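Local coordinates for Tll1590 protein (Thermosynechococcus elongatus, PDB 6LDQ) that belongs to the GT-B glycosyltransferases and has a Rossmann-like domain with a mostly parallel sheet flanked by helices, at residues A[48-53]-A[104-109]. Sequence-based numbering, arbitrary orientation.
Sequences DMFTRK and YGYPLI
With chi1 at -53° in Tyr106 and a like torsion in Asp48, each side chain lies beside its own backbone N and opposite its carbonyl carbon, and the two meet at about a right angle. Asp48 lies on strand 47-52 and Tyr106 in the loop leading into strand 108-112; these strands are parallel members of the Rossmann-like sheet of this GT-B domain, but strand 8-11 runs between them, so no backbone bond joins the two segments, and the Tyr106 side chain packs on Ala9 of that strand. Tyr106 OH donates a hydrogen bond of 2.7 Å to Asp48 OD2. The phenol oxygen meets the carboxylate on its anti side, 20° out of plane, while OD2 in turn sits at the edge of the tyrosine ring, its carboxylate almost perpendicular to that ring. OD1 forms a salt bridge with Arg69 of strand 68-73, so both oxygens of this buried group are engaged, which probably favours the charged form. Tyr104, in the last turn of helix 90-104, lays a ring face over OD2, which stands 4.2 Å above its centre. Phe50 approaches Tyr106 from the opposite direction, and Phe97 and Tyr100 of helix 90-104 pack edge-to-face with the Phe50 ring. The Phe50 and Tyr106 rings meet obliquely, with planes at 80°, and Phe50 CZ is 3.9 Å from Tyr106 CZ; at the phenylalanine edge, Tyr106 OH lies in the ring plane, 3.2 Å from Phe50 CZ.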
ATOM      1  N   ASP A  48       6.473  -0.333   8.679  1.00 17.21           N
ATOM      2  CA  ASP A  48       5.722  -1.544   8.993  1.00 14.20           C
ATOM      3  C   ASP A  48       4.979  -1.959   7.721  1.00 17.14           C
ATOM      4  O   ASP A  48       4.154  -1.195   7.226  1.00 18.60           O
ATOM      5  CB  ASP A  48       4.716  -1.295  10.126  1.00 11.77           C
ATOM      6  CG  ASP A  48       5.388  -1.154  11.526  1.00 14.55           C
ATOM      7  OD1 ASP A  48       6.494  -1.685  11.704  1.00 14.11           O
ATOM      8  OD2 ASP A  48       4.781  -0.530  12.420  1.00 11.66           O
ATOM      9  N   MET A  49       5.282  -3.148   7.200  1.00 14.77           N
ATOM     10  CA  MET A  49       4.616  -3.707   6.028  1.00 18.72           C
ATOM     11  C   MET A  49       3.646  -4.793   6.482  1.00 16.72           C
ATOM     12  O   MET A  49       4.016  -5.647   7.292  1.00 17.44           O
ATOM     13  CB  MET A  49       5.643  -4.291   5.052  1.00 18.15           C
ATOM     14  CG  MET A  49       6.535  -3.257   4.356  1.00 18.04           C
ATOM     15  SD  MET A  49       8.010  -4.039   3.670  1.00 28.20           S
ATOM     16  CE  MET A  49       8.918  -4.245   5.201  1.00 18.43           C
ATOM     17  N   PHE A  50       2.414  -4.756   5.972  1.00 17.39           N
ATOM     18  CA  PHE A  50       1.365  -5.693   6.370  1.00 14.23           C
ATOM     19  C   PHE A  50       0.940  -6.532   5.168  1.00 19.14           C
ATOM     20  O   PHE A  50       0.676  -5.989   4.081  1.00 18.00           O
ATOM     21  CB  PHE A  50       0.138  -4.967   6.954  1.00 15.29           C
ATOM     22  CG  PHE A  50       0.428  -4.160   8.202  1.00 20.55           C
ATOM     23  CD1 PHE A  50       1.050  -2.908   8.127  1.00 13.73           C
ATOM     24  CD2 PHE A  50       0.079  -4.654   9.454  1.00 19.02           C
ATOM     25  CE1 PHE A  50       1.315  -2.176   9.296  1.00 17.16           C
ATOM     26  CE2 PHE A  50       0.345  -3.925  10.619  1.00 19.28           C
ATOM     27  CZ  PHE A  50       0.965  -2.684  10.533  1.00 18.48           C
ATOM     28  N   THR A  51       0.901  -7.848   5.363  1.00 17.85           N
ATOM     29  CA  THR A  51       0.340  -8.781   4.404  1.00 21.94           C
ATOM     30  C   THR A  51      -0.491  -9.785   5.196  1.00 20.28           C
ATOM     31  O   THR A  51      -0.498  -9.778   6.435  1.00 15.71           O
ATOM     32  CB  THR A  51       1.450  -9.446   3.551  1.00 22.49           C
ATOM     33  OG1 THR A  51       0.859 -10.275   2.525  1.00 16.79           O
ATOM     34  CG2 THR A  51       2.420 -10.272   4.413  1.00 17.73           C
ATOM     35  N   ARG A  52      -1.248 -10.619   4.484  1.00 19.73           N
ATOM     36  CA  ARG A  52      -2.066 -11.608   5.157  1.00 19.61           C
ATOM     37  C   ARG A  52      -1.240 -12.839   5.512  1.00 20.03           C
ATOM     38  O   ARG A  52      -0.248 -13.167   4.852  1.00 21.89           O
ATOM     39  CB  ARG A  52      -3.271 -12.019   4.286  1.00 16.65           C
ATOM     40  CG  ARG A  52      -2.895 -12.756   2.994  1.00 18.72           C
ATOM     41  CD  ARG A  52      -4.166 -13.057   2.148  1.00 19.41           C
ATOM     42  NE  ARG A  52      -5.224 -13.543   3.019  1.00 21.10           N
ATOM     43  CZ  ARG A  52      -5.512 -14.831   3.174  1.00 22.16           C
ATOM     44  NH1 ARG A  52      -4.844 -15.731   2.470  1.00 22.46           N
ATOM     45  NH2 ARG A  52      -6.466 -15.216   4.022  1.00 21.68           N
ATOM     46  N   LYS A  53      -1.660 -13.517   6.577  1.00 19.30           N
ATOM     47  CA  LYS A  53      -1.145 -14.844   6.876  1.00 22.18           C
ATOM     48  C   LYS A  53      -1.710 -15.857   5.896  1.00 24.20           C
ATOM     49  O   LYS A  53      -2.885 -15.792   5.528  1.00 22.38           O
ATOM     50  CB  LYS A  53      -1.532 -15.263   8.284  1.00 25.78           C
ATOM     51  CG  LYS A  53      -0.651 -14.750   9.357  1.00 22.37           C
ATOM     52  CD  LYS A  53      -0.991 -15.455  10.647  1.00 21.74           C
ATOM     53  CE  LYS A  53      -0.009 -15.087  11.742  1.00 25.40           C
ATOM     54  NZ  LYS A  53      -0.510 -15.535  13.078  1.00 23.16           N
ATOM     55  N   TYR A 104      -0.018   2.819  16.474  1.00 17.52           N
ATOM     56  CA  TYR A 104       1.078   3.481  15.770  1.00 19.19           C
ATOM     57  C   TYR A 104       0.651   4.747  15.053  1.00 15.41           C
ATOM     58  O   TYR A 104       1.508   5.597  14.772  1.00 20.23           O
ATOM     59  CB  TYR A 104       1.739   2.513  14.787  1.00 22.23           C
ATOM     60  CG  TYR A 104       2.466   1.413  15.524  1.00 21.01           C
ATOM     61  CD1 TYR A 104       3.770   1.588  15.967  1.00 19.49           C
ATOM     62  CD2 TYR A 104       1.828   0.229  15.825  1.00 21.79           C
ATOM     63  CE1 TYR A 104       4.422   0.589  16.674  1.00 19.72           C
ATOM     64  CE2 TYR A 104       2.462  -0.769  16.519  1.00 25.44           C
ATOM     65  CZ  TYR A 104       3.760  -0.588  16.946  1.00 26.51           C
ATOM     66  OH  TYR A 104       4.371  -1.607  17.633  1.00 23.08           O
ATOM     67  N   GLY A 105      -0.635   4.904  14.766  1.00 20.65           N
ATOM     68  CA  GLY A 105      -1.138   6.145  14.195  1.00 16.58           C
ATOM     69  C   GLY A 105      -0.487   6.583  12.901  1.00 21.14           C
ATOM     70  O   GLY A 105      -0.355   7.790  12.670  1.00 27.42           O
ATOM     71  N   TYR A 106      -0.069   5.638  12.054  1.00 19.29           N
ATOM     72  CA  TYR A 106       0.617   5.895  10.781  1.00 18.89           C
ATOM     73  C   TYR A 106       0.135   7.136  10.037  1.00 19.00           C
ATOM     74  O   TYR A 106      -0.995   7.151   9.518  1.00 20.17           O
ATOM     75  CB  TYR A 106       0.475   4.677   9.862  1.00 18.50           C
ATOM     76  CG  TYR A 106       0.904   3.372  10.498  1.00 15.31           C
ATOM     77  CD1 TYR A 106       2.244   3.088  10.715  1.00 16.13           C
ATOM     78  CD2 TYR A 106      -0.034   2.437  10.899  1.00 15.39           C
ATOM     79  CE1 TYR A 106       2.646   1.892  11.305  1.00 13.51           C
ATOM     80  CE2 TYR A 106       0.348   1.236  11.488  1.00 15.52           C
ATOM     81  CZ  TYR A 106       1.683   0.962  11.687  1.00 14.76           C
ATOM     82  OH  TYR A 106       2.055  -0.224  12.281  1.00 15.72           O
ATOM     83  N   PRO A 107       0.968   8.189   9.937  1.00 17.37           N
ATOM     84  CA  PRO A 107       0.569   9.378   9.160  1.00 18.83           C
ATOM     85  C   PRO A 107       0.557   9.151   7.664  1.00 15.45           C
ATOM     86  O   PRO A 107       0.012   9.980   6.931  1.00 18.19           O
ATOM     87  CB  PRO A 107       1.636  10.429   9.536  1.00 19.03           C
ATOM     88  CG  PRO A 107       2.804   9.628  10.082  1.00 22.92           C
ATOM     89  CD  PRO A 107       2.152   8.465  10.786  1.00 19.85           C
ATOM     90  N   LEU A 108       1.209   8.111   7.185  1.00 18.23           N
ATOM     91  CA  LEU A 108       1.218   7.781   5.771  1.00 18.58           C
ATOM     92  C   LEU A 108       0.977   6.289   5.662  1.00 21.71           C
ATOM     93  O   LEU A 108       1.533   5.493   6.431  1.00 17.13           O
ATOM     94  CB  LEU A 108       2.542   8.162   5.096  1.00 15.06           C
ATOM     95  CG  LEU A 108       2.756   7.966   3.592  1.00 16.26           C
ATOM     96  CD1 LEU A 108       3.670   9.095   3.072  1.00 19.06           C
ATOM     97  CD2 LEU A 108       3.394   6.611   3.315  1.00 13.86           C
ATOM     98  N   ILE A 109       0.113   5.919   4.735  1.00 16.64           N
ATOM     99  CA  ILE A 109      -0.156   4.524   4.439  1.00 15.59           C
ATOM    100  C   ILE A 109      -0.063   4.366   2.933  1.00 15.80           C
ATOM    101  O   ILE A 109      -0.721   5.105   2.199  1.00 18.41           O
ATOM    102  CB  ILE A 109      -1.543   4.085   4.947  1.00 17.79           C
ATOM    103  CG1 ILE A 109      -1.672   4.316   6.461  1.00 19.14           C
ATOM    104  CG2 ILE A 109      -1.765   2.630   4.608  1.00 17.36           C
ATOM    105  CD1 ILE A 109      -2.905   3.616   7.076  1.00 18.82           C
TER